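PDB 4TYZ: uncharacterized protein from Leishmania infantum, which is of unknown function but may bind and transfer sterols, the present chain being its C-terminal GRAM domain. Local coordinates for residues F22-V27 with I88-F93; L37-H42 with I57-I62; K63-S68 with N76-K81. All blocks are in the same frame, centred on the assembly; numbering follows the deposited sequence.

Contact 1: residues F22-V27 with I88-F93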
ATOM      1  N   PHE A  22      -1.531   5.367   5.209  1.00 11.66           N
ATOM      2  CA  PHE A  22      -0.125   5.575   5.528  1.00 11.24           C
ATOM      3  C   PHE A  22       0.605   6.311   4.417  1.00 14.09           C
ATOM      4  O   PHE A  22       0.396   6.040   3.234  1.00 14.78           O
ATOM      5  CB  PHE A  22       0.561   4.227   5.782  1.00 11.38           C
ATOM      6  CG  PHE A  22       0.034   3.510   6.987  1.00 13.07           C
ATOM      7  CD1 PHE A  22       0.537   3.797   8.246  1.00 18.56           C
ATOM      8  CD2 PHE A  22      -0.983   2.576   6.867  1.00 14.50           C
ATOM      9  CE1 PHE A  22       0.032   3.155   9.366  1.00 18.45           C
ATOM     10  CE2 PHE A  22      -1.487   1.929   7.991  1.00 14.49           C
ATOM     11  CZ  PHE A  22      -0.975   2.228   9.235  1.00 15.32           C
ATOM     12  N   ASN A  23       1.475   7.235   4.805  1.00 13.49           N
ATOM     13  CA  ASN A  23       2.386   7.844   3.853  1.00 13.71           C
ATOM     14  C   ASN A  23       3.469   6.855   3.454  1.00 15.79           C
ATOM     15  O   ASN A  23       4.072   6.208   4.316  1.00 16.68           O
ATOM     16  CB  ASN A  23       3.033   9.080   4.451  1.00 13.47           C
ATOM     17  CG  ASN A  23       2.023  10.147   4.790  1.00 16.02           C
ATOM     18  OD1 ASN A  23       1.680  10.354   5.958  1.00 24.05           O
ATOM     19  ND2 ASN A  23       1.519  10.820   3.769  1.00 15.35           N
ATOM     20  N   CYS A  24       3.725   6.749   2.155  1.00 11.69           N
ATOM     21  CA  CYS A  24       4.801   5.902   1.646  1.00 11.62           C
ATOM     22  C   CYS A  24       5.021   6.229   0.183  1.00 13.66           C
ATOM     23  O   CYS A  24       4.383   7.127  -0.364  1.00 15.12           O
ATOM     24  CB  CYS A  24       4.495   4.407   1.819  1.00 12.00           C
ATOM     25  SG  CYS A  24       3.043   3.850   0.880  1.00 13.72           S
ATOM     26  N   ALA A  25       5.933   5.512  -0.451  1.00 12.51           N
ATOM     27  CA  ALA A  25       6.170   5.716  -1.862  1.00 12.74           C
ATOM     28  C   ALA A  25       6.132   4.380  -2.555  1.00 17.82           C
ATOM     29  O   ALA A  25       6.539   3.361  -2.005  1.00 20.41           O
ATOM     30  CB  ALA A  25       7.495   6.411  -2.104  1.00 12.62           C
ATOM     31  N   TRP A  26       5.627   4.400  -3.772  1.00 11.63           N
ATOM     32  CA  TRP A  26       5.611   3.229  -4.627  1.00 12.93           C
ATOM     33  C   TRP A  26       6.861   3.299  -5.495  1.00 12.06           C
ATOM     34  O   TRP A  26       7.122   4.320  -6.136  1.00 13.14           O
ATOM     35  CB  TRP A  26       4.327   3.230  -5.452  1.00 11.65           C
ATOM     36  CG  TRP A  26       4.099   2.066  -6.343  1.00 12.26           C
ATOM     37  CD1 TRP A  26       4.780   0.884  -6.364  1.00 13.97           C
ATOM     38  CD2 TRP A  26       3.115   1.986  -7.372  1.00 13.43           C
ATOM     39  NE1 TRP A  26       4.266   0.065  -7.344  1.00 14.56           N
ATOM     40  CE2 TRP A  26       3.247   0.723  -7.981  1.00 14.12           C
ATOM     41  CE3 TRP A  26       2.132   2.867  -7.841  1.00 15.18           C
ATOM     42  CZ2 TRP A  26       2.421   0.308  -9.028  1.00 15.33           C
ATOM     43  CZ3 TRP A  26       1.316   2.456  -8.888  1.00 15.67           C
ATOM     44  CH2 TRP A  26       1.465   1.186  -9.460  1.00 17.93           C
ATOM     45  N   VAL A  27       7.663   2.239  -5.495  1.00 12.56           N
ATOM     46  CA  VAL A  27       8.861   2.243  -6.315  1.00 14.02           C
ATOM     47  C   VAL A  27       8.766   1.120  -7.326  1.00 14.26           C
ATOM     48  O   VAL A  27       8.415  -0.017  -6.983  1.00 17.87           O
ATOM     49  CB  VAL A  27      10.150   2.107  -5.469  1.00 16.12           C
ATOM     50  CG1 VAL A  27      11.363   1.899  -6.371  1.00 21.62           C
ATOM     51  CG2 VAL A  27      10.347   3.350  -4.636  1.00 17.72           C
ATOM     52  N   ILE A  88       5.155  -5.853  -5.669  1.00 13.10           N
ATOM     53  CA  ILE A  88       4.939  -4.423  -5.471  1.00 10.93           C
ATOM     54  C   ILE A  88       5.855  -3.941  -4.361  1.00 10.81           C
ATOM     55  O   ILE A  88       5.865  -4.521  -3.274  1.00 13.56           O
ATOM     56  CB  ILE A  88       3.484  -4.112  -5.083  1.00 12.95           C
ATOM     57  CG1 ILE A  88       2.530  -4.639  -6.149  1.00 19.13           C
ATOM     58  CG2 ILE A  88       3.310  -2.617  -4.817  1.00 16.51           C
ATOM     59  CD1 ILE A  88       1.078  -4.678  -5.693  1.00 20.44           C
ATOM     60  N   PHE A  89       6.633  -2.903  -4.643  1.00 11.29           N
ATOM     61  CA  PHE A  89       7.570  -2.354  -3.668  1.00 13.69           C
ATOM     62  C   PHE A  89       7.047  -1.041  -3.102  1.00 13.53           C
ATOM     63  O   PHE A  89       6.843  -0.072  -3.843  1.00 13.21           O
ATOM     64  CB  PHE A  89       8.940  -2.135  -4.300  1.00 15.16           C
ATOM     65  CG  PHE A  89       9.614  -3.400  -4.746  1.00 18.19           C
ATOM     66  CD1 PHE A  89      10.361  -4.147  -3.854  1.00 28.22           C
ATOM     67  CD2 PHE A  89       9.520  -3.823  -6.059  1.00 24.33           C
ATOM     68  CE1 PHE A  89      11.000  -5.305  -4.260  1.00 27.66           C
ATOM     69  CE2 PHE A  89      10.161  -4.987  -6.475  1.00 25.83           C
ATOM     70  CZ  PHE A  89      10.898  -5.723  -5.571  1.00 24.13           C
ATOM     71  N   LEU A  90       6.822  -1.013  -1.792  1.00 13.23           N
ATOM     72  CA  LEU A  90       6.411   0.211  -1.103  1.00 14.77           C
ATOM     73  C   LEU A  90       7.514   0.630  -0.146  1.00 16.04           C
ATOM     74  O   LEU A  90       7.999  -0.171   0.645  1.00 16.04           O
ATOM     75  CB  LEU A  90       5.102   0.009  -0.356  1.00 12.14           C
ATOM     76  CG  LEU A  90       3.943  -0.470  -1.226  1.00 16.07           C
ATOM     77  CD1 LEU A  90       2.820  -0.972  -0.344  1.00 22.56           C
ATOM     78  CD2 LEU A  90       3.469   0.663  -2.112  1.00 16.11           C
ATOM     79  N   THR A  91       7.930   1.885  -0.222  1.00 12.25           N
ATOM     80  CA  THR A  91       9.104   2.368   0.504  0.63 13.99           C
ATOM     81  C   THR A  91       8.814   3.679   1.236  1.00 14.02           C
ATOM     82  O   THR A  91       7.719   4.216   1.144  1.00 13.22           O
ATOM     83  CB  THR A  91      10.303   2.597  -0.452  0.63 16.74           C
ATOM     84  OG1 THR A  91      10.050   3.746  -1.275  0.63 16.37           O
ATOM     85  CG2 THR A  91      10.530   1.394  -1.346  0.63 13.60           C
ATOM     86  N   ASN A  92       9.822   4.216   1.934  1.00 18.30           N
ATOM     87  CA  ASN A  92       9.721   5.530   2.569  0.57 17.24           C
ATOM     88  C   ASN A  92       8.534   5.638   3.529  1.00 14.71           C
ATOM     89  O   ASN A  92       7.893   6.686   3.633  1.00 16.28           O
ATOM     90  CB  ASN A  92       9.629   6.630   1.498  0.57 20.10           C
ATOM     91  CG  ASN A  92       9.896   8.023   2.050  0.57 19.68           C
ATOM     92  OD1 ASN A  92      10.800   8.223   2.867  0.57 21.91           O
ATOM     93  ND2 ASN A  92       9.109   8.995   1.601  0.57 23.50           N
ATOM     94  N   PHE A  93       8.234   4.549   4.236  1.00 16.27           N
ATOM     95  CA  PHE A  93       7.182   4.617   5.250  1.00 16.16           C
ATOM     96  C   PHE A  93       7.632   5.484   6.413  1.00 18.83           C
ATOM     97  O   PHE A  93       8.781   5.384   6.845  1.00 20.37           O
ATOM     98  CB  PHE A  93       6.831   3.229   5.782  1.00 16.74           C
ATOM     99  CG  PHE A  93       5.925   2.442   4.890  1.00 13.00           C
ATOM    100  CD1 PHE A  93       4.550   2.561   5.001  1.00 12.66           C
ATOM    101  CD2 PHE A  93       6.449   1.573   3.944  1.00 12.39           C
ATOM    102  CE1 PHE A  93       3.717   1.831   4.173  1.00 13.45           C
ATOM    103  CE2 PHE A  93       5.628   0.844   3.117  1.00 14.18           C
ATOM    104  CZ  PHE A  93       4.257   0.964   3.233  1.00 14.20           C
TER
HETATM  105  O   HOH W   1       6.580  -1.920  -7.354  1.00 16.04           O
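A25 O takes the amide of T91, whose N lies 2.7 Å away in the carbonyl plane on a nearly straight bond (168° at the hydrogen), and, more weakly, a CA-H of L90, with CA 3.3 Å from A25 O. The bond is returned by A25 N to T91 O, also 2.7 Å, making A25 and T91 an antiparallel hydrogen-bonded pair. V27 N reaches F89 O at 3.0 Å, but the reciprocal link is a water that accepts from F89 N, and weakly from W26 NE1, and donates to V27 O. This is the pairing of the first and last strands of the PH-like GRAM fold. W26 turns its indole edge to the other strand, CD1 meeting F89 O in the ring plane at 3.4 Å, while NE1 lies near I88 CG2; the indole and the F55 ring meet edge-to-face. Past the end of strand 87-91, F93 sets its ring against C24, whose CB lies over the ring centre in a CH-pi contact, 3.6 Å from the centroid. C24 SG, set between the backbone N and carbonyl carbon (chi1 63°), approaches that ring obliquely. F22 CB meets the ring at its edge, and A99 of helix 96-107 also touches F93.

Contact 2: residues L37-H42 with I57-I62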
ATOM      1  N   LEU A  37      -0.874   4.847   1.018  1.00 11.48           N
ATOM      2  CA  LEU A  37      -1.344   3.472   1.121  1.00  9.99           C
ATOM      3  C   LEU A  37      -2.679   3.481   1.851  1.00 10.15           C
ATOM      4  O   LEU A  37      -2.783   4.074   2.920  1.00 11.78           O
ATOM      5  CB  LEU A  37      -0.320   2.629   1.878  1.00 11.57           C
ATOM      6  CG  LEU A  37      -0.645   1.147   1.931  1.00 18.24           C
ATOM      7  CD1 LEU A  37      -0.439   0.614   0.538  1.00 25.20           C
ATOM      8  CD2 LEU A  37       0.256   0.434   2.942  1.00 16.97           C
ATOM      9  N   PHE A  38      -3.698   2.861   1.257  1.00  9.41           N
ATOM     10  CA  PHE A  38      -5.021   2.750   1.877  1.00 10.99           C
ATOM     11  C   PHE A  38      -5.338   1.307   2.226  1.00  9.87           C
ATOM     12  O   PHE A  38      -5.154   0.411   1.406  1.00 10.07           O
ATOM     13  CB  PHE A  38      -6.115   3.264   0.940  1.00  9.65           C
ATOM     14  CG  PHE A  38      -5.910   4.674   0.466  1.00 11.67           C
ATOM     15  CD1 PHE A  38      -6.376   5.742   1.212  1.00 15.15           C
ATOM     16  CD2 PHE A  38      -5.278   4.929  -0.744  1.00 12.91           C
ATOM     17  CE1 PHE A  38      -6.218   7.041   0.759  1.00 14.37           C
ATOM     18  CE2 PHE A  38      -5.111   6.223  -1.194  1.00 15.24           C
ATOM     19  CZ  PHE A  38      -5.585   7.279  -0.448  1.00 12.22           C
ATOM     20  N   ILE A  39      -5.855   1.093   3.432  1.00  9.23           N
ATOM     21  CA  ILE A  39      -6.251  -0.234   3.873  1.00  9.05           C
ATOM     22  C   ILE A  39      -7.765  -0.252   4.085  1.00 10.79           C
ATOM     23  O   ILE A  39      -8.303   0.551   4.847  1.00 11.17           O
ATOM     24  CB  ILE A  39      -5.508  -0.618   5.150  1.00 11.17           C
ATOM     25  CG1 ILE A  39      -4.010  -0.745   4.829  1.00 15.78           C
ATOM     26  CG2 ILE A  39      -6.060  -1.901   5.743  1.00 13.63           C
ATOM     27  CD1 ILE A  39      -3.141  -0.813   6.024  1.00 23.84           C
ATOM     28  N   THR A  40      -8.442  -1.135   3.360  1.00  8.88           N
ATOM     29  CA  THR A  40      -9.870  -1.318   3.517  1.00  8.86           C
ATOM     30  C   THR A  40     -10.104  -2.782   3.889  1.00  8.85           C
ATOM     31  O   THR A  40      -9.148  -3.564   3.959  1.00 10.44           O
ATOM     32  CB  THR A  40     -10.651  -0.921   2.225  1.00 10.68           C
ATOM     33  OG1 THR A  40     -10.607  -1.993   1.271  1.00 11.75           O
ATOM     34  CG2 THR A  40     -10.063   0.341   1.610  1.00 10.97           C
ATOM     35  N   PRO A  41     -11.356  -3.163   4.172  1.00 11.26           N
ATOM     36  CA  PRO A  41     -11.511  -4.566   4.573  1.00 13.54           C
ATOM     37  C   PRO A  41     -11.126  -5.582   3.484  1.00 12.66           C
ATOM     38  O   PRO A  41     -10.665  -6.673   3.825  1.00 15.14           O
ATOM     39  CB  PRO A  41     -13.007  -4.663   4.908  1.00 15.51           C
ATOM     40  CG  PRO A  41     -13.385  -3.265   5.328  1.00 17.48           C
ATOM     41  CD  PRO A  41     -12.574  -2.368   4.420  1.00 12.68           C
ATOM     42  N   HIS A  42     -11.274  -5.229   2.209  1.00  9.77           N
ATOM     43  CA  HIS A  42     -10.998  -6.183   1.131  1.00  9.29           C
ATOM     44  C   HIS A  42      -9.833  -5.799   0.224  1.00  8.33           C
ATOM     45  O   HIS A  42      -9.381  -6.636  -0.566  1.00 10.30           O
ATOM     46  CB  HIS A  42     -12.245  -6.375   0.261  1.00 10.45           C
ATOM     47  CG  HIS A  42     -13.391  -6.988   0.993  1.00 12.74           C
ATOM     48  ND1 HIS A  42     -14.524  -6.277   1.327  1.00 15.56           N
ATOM     49  CD2 HIS A  42     -13.568  -8.238   1.478  1.00 13.85           C
ATOM     50  CE1 HIS A  42     -15.354  -7.069   1.986  1.00 17.43           C
ATOM     51  NE2 HIS A  42     -14.801  -8.260   2.090  1.00 13.99           N
ATOM     52  N   ILE A  57      -5.333  -3.850  -5.021  1.00  8.63           N
ATOM     53  CA  ILE A  57      -5.217  -5.293  -5.064  1.00  7.94           C
ATOM     54  C   ILE A  57      -6.035  -5.884  -3.926  1.00  7.73           C
ATOM     55  O   ILE A  57      -6.028  -5.379  -2.808  1.00  8.89           O
ATOM     56  CB  ILE A  57      -3.737  -5.738  -4.993  1.00 11.70           C
ATOM     57  CG1 ILE A  57      -3.645  -7.262  -5.028  1.00 13.87           C
ATOM     58  CG2 ILE A  57      -3.061  -5.192  -3.775  1.00 14.77           C
ATOM     59  CD1 ILE A  57      -2.281  -7.755  -5.374  1.00 23.46           C
ATOM     60  N   GLU A  58      -6.800  -6.924  -4.234  1.00  8.05           N
ATOM     61  CA  GLU A  58      -7.618  -7.565  -3.209  1.00  7.80           C
ATOM     62  C   GLU A  58      -6.723  -8.416  -2.314  1.00  8.51           C
ATOM     63  O   GLU A  58      -5.751  -8.987  -2.794  1.00 10.64           O
ATOM     64  CB  GLU A  58      -8.700  -8.437  -3.867  1.00  9.54           C
ATOM     65  CG  GLU A  58     -10.139  -8.135  -3.459  1.00 11.77           C
ATOM     66  CD  GLU A  58     -10.607  -8.931  -2.235  1.00 17.40           C
ATOM     67  OE1 GLU A  58      -9.782  -9.637  -1.612  1.00 15.02           O
ATOM     68  OE2 GLU A  58     -11.814  -8.853  -1.895  1.00 13.33           O
ATOM     69  N   TYR A  59      -7.020  -8.508  -1.020  1.00  9.84           N
ATOM     70  CA  TYR A  59      -6.199  -9.374  -0.178  1.00  8.30           C
ATOM     71  C   TYR A  59      -6.178 -10.817  -0.680  1.00 10.57           C
ATOM     72  O   TYR A  59      -5.182 -11.521  -0.475  1.00 11.07           O
ATOM     73  CB  TYR A  59      -6.663  -9.339   1.284  1.00 10.13           C
ATOM     74  CG  TYR A  59      -6.477  -7.972   1.868  1.00 10.35           C
ATOM     75  CD1 TYR A  59      -5.205  -7.453   2.072  1.00 11.28           C
ATOM     76  CD2 TYR A  59      -7.578  -7.179   2.173  1.00 12.36           C
ATOM     77  CE1 TYR A  59      -5.045  -6.160   2.571  1.00 13.89           C
ATOM     78  CE2 TYR A  59      -7.424  -5.910   2.679  1.00 14.93           C
ATOM     79  CZ  TYR A  59      -6.161  -5.409   2.873  1.00 15.95           C
ATOM     80  OH  TYR A  59      -6.021  -4.138   3.382  1.00 23.96           O
ATOM     81  N   ASP A  60      -7.236 -11.257  -1.370  1.00 12.49           N
ATOM     82  CA  ASP A  60      -7.242 -12.637  -1.852  1.00 12.42           C
ATOM     83  C   ASP A  60      -6.376 -12.808  -3.107  1.00 12.72           C
ATOM     84  O   ASP A  60      -6.255 -13.914  -3.637  1.00 18.08           O
ATOM     85  CB  ASP A  60      -8.693 -13.170  -2.060  1.00 11.19           C
ATOM     86  CG  ASP A  60      -9.472 -12.511  -3.216  1.00 13.72           C
ATOM     87  OD1 ASP A  60      -8.943 -11.676  -3.969  1.00 14.93           O
ATOM     88  OD2 ASP A  60     -10.669 -12.888  -3.387  1.00 15.79           O
ATOM     89  N   GLU A  61      -5.737 -11.722  -3.539  1.00 10.41           N
ATOM     90  CA  GLU A  61      -4.783 -11.737  -4.645  1.00 11.39           C
ATOM     91  C   GLU A  61      -3.334 -11.677  -4.147  1.00 12.20           C
ATOM     92  O   GLU A  61      -2.397 -11.775  -4.937  1.00 13.67           O
ATOM     93  CB  GLU A  61      -5.045 -10.556  -5.590  1.00 11.51           C
ATOM     94  CG  GLU A  61      -6.400 -10.637  -6.285  1.00 12.80           C
ATOM     95  CD  GLU A  61      -6.655  -9.478  -7.244  1.00 15.45           C
ATOM     96  OE1 GLU A  61      -6.961  -9.748  -8.426  1.00 17.96           O
ATOM     97  OE2 GLU A  61      -6.589  -8.300  -6.822  1.00 15.07           O
ATOM     98  N   ILE A  62      -3.169 -11.505  -2.842  1.00 11.09           N
ATOM     99  CA  ILE A  62      -1.840 -11.315  -2.250  1.00  8.83           C
ATOM    100  C   ILE A  62      -1.312 -12.640  -1.714  1.00 10.73           C
ATOM    101  O   ILE A  62      -1.955 -13.285  -0.891  1.00 12.06           O
ATOM    102  CB  ILE A  62      -1.872 -10.269  -1.123  1.00 10.33           C
ATOM    103  CG1 ILE A  62      -2.181  -8.888  -1.713  1.00 11.50           C
ATOM    104  CG2 ILE A  62      -0.534 -10.242  -0.364  1.00  9.14           C
ATOM    105  CD1 ILE A  62      -2.359  -7.806  -0.671  1.00 13.75           C
TER
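E58, at the end of strand 54-58, meets H42 with both backbone and side chain. Its CA-H points to H42 O (CA to O 3.3 Å), and its carboxylate lies beside the H42 side chain, both pointing the same way, with OE2 3.3 Å from H42 CB. A bend at chi2 (-90°) brings the E58 carboxylate back over its own chain, where OE1 accepts the amide of D60, nearly along the C-O axis. At Y59 the chain enters a 3-10 turn, and Y59 N donates to H42 O at 3.0 Å from above the carbonyl plane. The phenol ring then reaches back past the P41 backbone: its CE2 edge meets T40 O in plane at 3.2 Å, and OH touches I39 CG2 at 3.3 Å, the two side chains crossing at about a right angle. E61 closes the turn, its N bonding to E58 O and its OE2 accepting E58 N at 2.9 Å. The contact thus ties this turn to the bend that follows strand 31-39. H42 ND1 is hydrogen-bonded to E16, and E58 OE2 lies 4.9 Å from ND1; the E16 bond and nearby E58 carboxylate might modestly favour a protonated imidazole, though H42 is exposed.

Contact 3: residues K63-S68 with N76-K81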
ATOM      1  N   LYS A  63      -0.142 -13.038  -2.203  1.00  9.81           N
ATOM      2  CA  LYS A  63       0.475 -14.299  -1.804  1.00 10.57           C
ATOM      3  C   LYS A  63       1.341 -14.161  -0.552  1.00 11.04           C
ATOM      4  O   LYS A  63       1.396 -15.069   0.287  1.00 11.32           O
ATOM      5  CB  LYS A  63       1.317 -14.852  -2.965  1.00 11.97           C
ATOM      6  CG  LYS A  63       2.078 -16.144  -2.658  1.00 15.51           C
ATOM      7  CD  LYS A  63       2.878 -16.576  -3.878  1.00 23.91           C
ATOM      8  CE  LYS A  63       3.495 -17.950  -3.678  1.00 34.81           C
ATOM      9  NZ  LYS A  63       4.134 -18.451  -4.927  1.00 47.73           N
ATOM     10  N   ASP A  64       2.023 -13.027  -0.425  1.00 11.13           N
ATOM     11  CA  ASP A  64       2.943 -12.818   0.695  1.00 10.67           C
ATOM     12  C   ASP A  64       3.191 -11.340   0.885  1.00 11.14           C
ATOM     13  O   ASP A  64       3.049 -10.553  -0.039  1.00 11.34           O
ATOM     14  CB  ASP A  64       4.268 -13.568   0.467  1.00 11.99           C
ATOM     15  CG  ASP A  64       5.039 -13.818   1.751  1.00 18.12           C
ATOM     16  OD1 ASP A  64       4.495 -13.554   2.848  1.00 13.45           O
ATOM     17  OD2 ASP A  64       6.192 -14.310   1.663  1.00 16.87           O
ATOM     18  N   ILE A  65       3.538 -10.965   2.110  1.00 10.57           N
ATOM     19  CA  ILE A  65       3.864  -9.584   2.457  1.00 11.55           C
ATOM     20  C   ILE A  65       5.109  -9.645   3.324  1.00 14.06           C
ATOM     21  O   ILE A  65       5.107 -10.305   4.368  1.00 16.69           O
ATOM     22  CB  ILE A  65       2.718  -8.880   3.205  1.00 12.91           C
ATOM     23  CG1 ILE A  65       1.439  -8.920   2.372  1.00 12.65           C
ATOM     24  CG2 ILE A  65       3.098  -7.434   3.549  1.00 15.00           C
ATOM     25  CD1 ILE A  65       0.239  -8.248   3.034  1.00 15.86           C
ATOM     26  N   ILE A  66       6.175  -8.979   2.882  1.00 11.02           N
ATOM     27  CA  ILE A  66       7.474  -9.041   3.554  1.00 11.71           C
ATOM     28  C   ILE A  66       7.877  -7.675   4.093  1.00 12.58           C
ATOM     29  O   ILE A  66       7.756  -6.673   3.384  1.00 14.45           O
ATOM     30  CB  ILE A  66       8.560  -9.533   2.592  1.00 13.37           C
ATOM     31  CG1 ILE A  66       8.236 -10.960   2.130  1.00 23.27           C
ATOM     32  CG2 ILE A  66       9.928  -9.451   3.232  1.00 19.72           C
ATOM     33  CD1 ILE A  66       9.194 -11.484   1.082  1.00 33.79           C
ATOM     34  N   LYS A  67       8.323  -7.631   5.346  1.00 12.42           N
ATOM     35  CA  LYS A  67       8.843  -6.404   5.935  1.00 14.81           C
ATOM     36  C   LYS A  67      10.336  -6.391   5.639  1.00 15.18           C
ATOM     37  O   LYS A  67      11.125  -6.996   6.366  1.00 15.52           O
ATOM     38  CB  LYS A  67       8.557  -6.342   7.442  1.00 17.39           C
ATOM     39  CG  LYS A  67       8.621  -4.937   8.017  1.00 24.80           C
ATOM     40  CD  LYS A  67       8.794  -4.917   9.524  1.00 30.92           C
ATOM     41  CE  LYS A  67       7.531  -5.312  10.276  1.00 26.91           C
ATOM     42  NZ  LYS A  67       7.702  -5.047  11.754  1.00 22.15           N
ATOM     43  N   SER A  68      10.711  -5.720   4.551  1.00 17.95           N
ATOM     44  CA  SER A  68      12.045  -5.847   3.963  1.00 18.09           C
ATOM     45  C   SER A  68      13.183  -5.595   4.941  1.00 21.81           C
ATOM     46  O   SER A  68      13.163  -4.635   5.711  1.00 20.71           O
ATOM     47  CB  SER A  68      12.199  -4.888   2.775  1.00 19.41           C
ATOM     48  OG  SER A  68      11.091  -4.971   1.895  1.00 22.23           O
ATOM     49  N   ASN A  76      12.778   2.093   4.561  1.00 25.95           N
ATOM     50  CA  ASN A  76      11.755   1.411   5.345  1.00 24.84           C
ATOM     51  C   ASN A  76      10.717   0.878   4.382  1.00 20.52           C
ATOM     52  O   ASN A  76       9.742   1.586   4.082  1.00 21.43           O
ATOM     53  CB  ASN A  76      11.082   2.368   6.338  1.00 31.25           C
ATOM     54  CG  ASN A  76      11.966   2.708   7.518  1.00 38.64           C
ATOM     55  OD1 ASN A  76      12.084   1.926   8.461  1.00 37.49           O
ATOM     56  ND2 ASN A  76      12.579   3.889   7.480  1.00 40.65           N
ATOM     57  N   ALA A  77      10.928  -0.339   3.883  1.00 20.00           N
ATOM     58  CA  ALA A  77      10.114  -0.853   2.785  1.00 20.40           C
ATOM     59  C   ALA A  77       9.287  -2.076   3.158  1.00 19.94           C
ATOM     60  O   ALA A  77       9.618  -2.818   4.080  1.00 19.22           O
ATOM     61  CB  ALA A  77      10.995  -1.182   1.585  1.00 20.50           C
ATOM     62  N   ILE A  78       8.211  -2.260   2.404  1.00 10.84           N
ATOM     63  CA  ILE A  78       7.367  -3.440   2.475  1.00 10.56           C
ATOM     64  C   ILE A  78       7.220  -3.975   1.059  1.00 12.17           C
ATOM     65  O   ILE A  78       7.025  -3.209   0.115  1.00 13.46           O
ATOM     66  CB  ILE A  78       5.969  -3.127   3.052  1.00  9.87           C
ATOM     67  CG1 ILE A  78       6.088  -2.742   4.524  1.00 12.73           C
ATOM     68  CG2 ILE A  78       5.021  -4.328   2.877  1.00 11.86           C
ATOM     69  CD1 ILE A  78       4.782  -2.238   5.137  1.00 14.22           C
ATOM     70  N   GLU A  79       7.324  -5.287   0.912  1.00 10.97           N
ATOM     71  CA  GLU A  79       7.170  -5.908  -0.395  0.53 11.12           C
ATOM     72  C   GLU A  79       5.924  -6.765  -0.431  1.00 14.92           C
ATOM     73  O   GLU A  79       5.703  -7.599   0.447  1.00 14.56           O
ATOM     74  CB  GLU A  79       8.384  -6.762  -0.739  0.53 13.96           C
ATOM     75  CG  GLU A  79       9.674  -5.990  -0.805  0.53 13.12           C
ATOM     76  CD  GLU A  79      10.866  -6.895  -1.022  0.53 24.45           C
ATOM     77  OE1 GLU A  79      10.786  -7.781  -1.900  0.53 23.92           O
ATOM     78  OE2 GLU A  79      11.876  -6.727  -0.305  0.53 27.00           O
ATOM     79  N   VAL A  80       5.105  -6.551  -1.456  1.00 10.33           N
ATOM     80  CA  VAL A  80       3.868  -7.310  -1.614  1.00 10.16           C
ATOM     81  C   VAL A  80       3.978  -8.215  -2.831  1.00 12.28           C
ATOM     82  O   VAL A  80       4.215  -7.744  -3.939  1.00 14.87           O
ATOM     83  CB  VAL A  80       2.654  -6.382  -1.760  1.00 11.54           C
ATOM     84  CG1 VAL A  80       1.383  -7.201  -1.998  1.00 12.53           C
ATOM     85  CG2 VAL A  80       2.511  -5.502  -0.530  1.00 13.75           C
ATOM     86  N   LYS A  81       3.843  -9.518  -2.606  1.00 11.40           N
ATOM     87  CA  LYS A  81       3.926 -10.492  -3.682  0.51 13.04           C
ATOM     88  C   LYS A  81       2.532 -10.971  -4.034  1.00 15.23           C
ATOM     89  O   LYS A  81       1.763 -11.343  -3.151  1.00 13.16           O
ATOM     90  CB  LYS A  81       4.803 -11.681  -3.283  0.51 16.64           C
ATOM     91  CG  LYS A  81       6.237 -11.313  -2.933  0.51 16.45           C
ATOM     92  CD  LYS A  81       7.035 -12.554  -2.542  0.51 26.64           C
ATOM     93  CE  LYS A  81       6.957 -13.620  -3.625  0.51 33.48           C
ATOM     94  NZ  LYS A  81       7.630 -14.892  -3.229  0.51 37.20           N
TER
HETATM   95  O   HOH W   2      13.259  -1.726   4.555  1.00 24.13           O
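K63 and D64 both direct their backbone amides at K81 O, K63 N at 2.7 Å and D64 N at 3.2 Å, so that one carbonyl serves two donors. This is a classic beta bulge: the helix-like psi of K63 (-36°) swings the following amide, D64 N, onto the acceptor that K63 N already uses. Past the bulge the hairpin of strands 62-67 and 78-82 runs regularly. K81 N donates to D64 O at 2.9 Å. I66 and E79 exchange a pair of bonds, I66 N to E79 O at 2.8 Å and E79 N to I66 O at 2.9 Å, both of these donors lying in the carbonyl plane. The amide of I65, which belongs to a non-hydrogen-bonded pair with V80, turns instead to D64 OD1, meeting it from above the carboxylate plane. Where the strands part, S68 N still reaches A77 O at 3.1 Å, but from above the carbonyl plane and on a bent bond (137° at the hydrogen). There a water accepts from A77 N and donates to S68 O, and R96 NH1 bonds to both S68 O and A77 O. S68 OG lies 2.9 Å from OE2 of E79 in one of its two conformers. On the I65, V80 and I78 face, I65 CG2 packs on I78 CG2 at 3.7 Å. That face turns to helix 96-107, where I65 meets M104, I78 touches R96, and K67 forms a salt bridge with D97. Strand 78-82 pairs on its far edge with strand 87-91, leaving strand 62-67 outermost in the sheet.

Overall arrangement
All three contacts belong to one antiparallel sheet, ordered 54-58, 43-48, 31-39, 20-28, 87-91, 78-82, 62-67, with helix 96-107 packed against it. Contact 1 joins strands 20-28 and 87-91, and the other two lie within the chain it encloses, contact 2 closing before contact 3 opens. The centre of contact 1 is about 15 Å from that of contact 2. It is about 10 Å from that of contact 3. Contact 1 shares neighbouring strands with both others, through F22 and L37 on one side and L90 and I78 on the other, whereas contacts 2 and 3 meet by packing of I62 on V80. By pairing strands far apart in sequence, contact 1 brings together the parts of the sheet holding the other two, consistent with a PH-like GRAM domain.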